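Local coordinates for protein L-Ribose isomerase (Acinetobacter, PDB 4Q0S) that probably interconverts L-ribose and its ketose counterpart, using a metal-bearing cupin barrel whose pocket holds the sugar alcohol ribitol, at residues S217-E222 with P235-M240. Numbering follows the deposited sequence.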
# COMPACT_ATOMS: atom_id res chain seq x y z
N SER A 217 -15.38 -8.37 13.70
CA SER A 217 -16.49 -8.54 14.63
C SER A 217 -16.58 -9.96 15.14
O SER A 217 -15.72 -10.80 14.84
CB SER A 217 -17.80 -8.21 13.91
OG SER A 217 -18.11 -9.24 12.99
N THR A 218 -17.61 -10.22 15.93
CA THR A 218 -17.84 -11.55 16.45
C THR A 218 -18.54 -12.29 15.31
O THR A 218 -18.88 -11.67 14.29
CB THR A 218 -18.74 -11.53 17.73
OG1 THR A 218 -19.95 -10.83 17.47
CG2 THR A 218 -18.01 -10.83 18.88
N TYR A 219 -18.74 -13.59 15.46
CA TYR A 219 -19.35 -14.42 14.42
C TYR A 219 -20.56 -13.82 13.72
O TYR A 219 -21.45 -13.25 14.35
CB TYR A 219 -19.72 -15.79 14.99
CG TYR A 219 -20.06 -16.81 13.93
CD1 TYR A 219 -19.05 -17.47 13.22
CD2 TYR A 219 -21.38 -17.14 13.65
CE1 TYR A 219 -19.36 -18.43 12.26
CE2 TYR A 219 -21.71 -18.10 12.68
CZ TYR A 219 -20.69 -18.74 12.00
OH TYR A 219 -21.00 -19.70 11.06
N SER A 220 -20.61 -13.99 12.40
CA SER A 220 -21.73 -13.48 11.61
C SER A 220 -22.73 -14.60 11.28
O SER A 220 -22.45 -15.49 10.47
CB SER A 220 -21.20 -12.86 10.32
OG SER A 220 -22.23 -12.23 9.59
N HIS A 221 -23.88 -14.57 11.94
CA HIS A 221 -24.94 -15.56 11.72
C HIS A 221 -25.81 -15.08 10.56
O HIS A 221 -26.68 -14.23 10.74
CB HIS A 221 -25.81 -15.71 12.97
CG HIS A 221 -25.05 -16.11 14.20
ND1 HIS A 221 -24.66 -17.41 14.44
CD2 HIS A 221 -24.60 -15.38 15.25
CE1 HIS A 221 -24.00 -17.47 15.58
NE2 HIS A 221 -23.95 -16.25 16.09
N GLU A 222 -25.57 -15.62 9.37
CA GLU A 222 -26.34 -15.22 8.20
C GLU A 222 -26.55 -16.36 7.21
O GLU A 222 -25.64 -16.73 6.47
CB GLU A 222 -25.64 -14.07 7.47
CG GLU A 222 -25.46 -12.81 8.30
CD GLU A 222 -24.69 -11.73 7.55
OE1 GLU A 222 -23.56 -12.01 7.10
OE2 GLU A 222 -25.22 -10.61 7.42
N PRO A 235 -25.86 -26.84 17.56
CA PRO A 235 -27.24 -27.06 17.11
C PRO A 235 -28.05 -25.79 16.86
O PRO A 235 -28.48 -25.54 15.74
CB PRO A 235 -27.82 -27.93 18.22
CG PRO A 235 -26.66 -28.80 18.56
CD PRO A 235 -25.51 -27.81 18.62
N SER A 236 -28.27 -25.01 17.91
CA SER A 236 -29.04 -23.77 17.82
C SER A 236 -28.62 -22.85 16.68
O SER A 236 -29.46 -22.22 16.03
CB SER A 236 -28.99 -23.01 19.14
OG SER A 236 -27.66 -22.60 19.44
N TRP A 237 -27.32 -22.76 16.43
CA TRP A 237 -26.80 -21.90 15.36
C TRP A 237 -27.46 -22.14 14.01
O TRP A 237 -27.51 -21.24 13.17
CB TRP A 237 -25.29 -22.10 15.22
CG TRP A 237 -24.48 -21.56 16.36
CD1 TRP A 237 -24.81 -21.59 17.69
CD2 TRP A 237 -23.18 -20.97 16.28
NE1 TRP A 237 -23.78 -21.06 18.44
CE2 TRP A 237 -22.77 -20.68 17.60
CE3 TRP A 237 -22.31 -20.67 15.22
CZ2 TRP A 237 -21.53 -20.09 17.89
CZ3 TRP A 237 -21.08 -20.09 15.51
CH2 TRP A 237 -20.70 -19.81 16.83
N LEU A 238 -27.97 -23.35 13.81
CA LEU A 238 -28.62 -23.72 12.55
C LEU A 238 -29.82 -22.83 12.22
O LEU A 238 -30.78 -22.76 12.99
CB LEU A 238 -29.06 -25.18 12.60
CG LEU A 238 -29.75 -25.74 11.35
CD1 LEU A 238 -28.84 -25.60 10.14
CD2 LEU A 238 -30.11 -27.20 11.60
N GLY A 239 -29.75 -22.16 11.07
CA GLY A 239 -30.83 -21.29 10.65
C GLY A 239 -30.91 -19.98 11.41
O GLY A 239 -31.65 -19.07 11.03
N MET A 240 -30.15 -19.89 12.50
CA MET A 240 -30.13 -18.69 13.33
C MET A 240 -29.85 -17.43 12.52
O MET A 240 -28.90 -17.38 11.73
CB MET A 240 -29.07 -18.85 14.42
CG MET A 240 -29.00 -17.72 15.41
SD MET A 240 -27.63 -17.97 16.56
CE MET A 240 -28.26 -19.33 17.55
O HOH W 1 -25.39 -19.46 12.56
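An aromatic cluster of Tyr219, His221 and Trp237 joins 217-222 to 235-240, with Met240 closing it on one side; it illustrates an imidazole used on both faces and at its edge. Trp237 presents the face of its six-membered ring to the edge of His221, the planes standing 81° apart, and His221 CE1 comes within 3.6 Å of Trp237 CE3. Tyr219 CD2 lies over one imidazole face, offset toward the rim, and Met240 SD, anti to its own CA (chi2 -176°), sits over the centre of the other, 3.8 Å from the centroid, a sulfur-aromatic contact. Trp237 CZ3 in turn rests over the middle of the Tyr219 ring, 3.5 Å from Tyr219 CD2, with the planes oblique at 44°. Both segments belong to the long loop that follows strand 211-217 of the cupin barrel, and a type II turn from Trp237 to Met240, with Gly239 at positive phi, brings tryptophan and methionine to the same histidine. Polar atoms pin the imidazole's rotation: ND1 of His221 meets a water at 2.9 Å that donates to Trp237 O, while NE2 is hydrogen-bonded to Glu97 O. Next in sequence, Glu222 lines the ribitol pocket, its carboxylate held by Arg254 and Asn243.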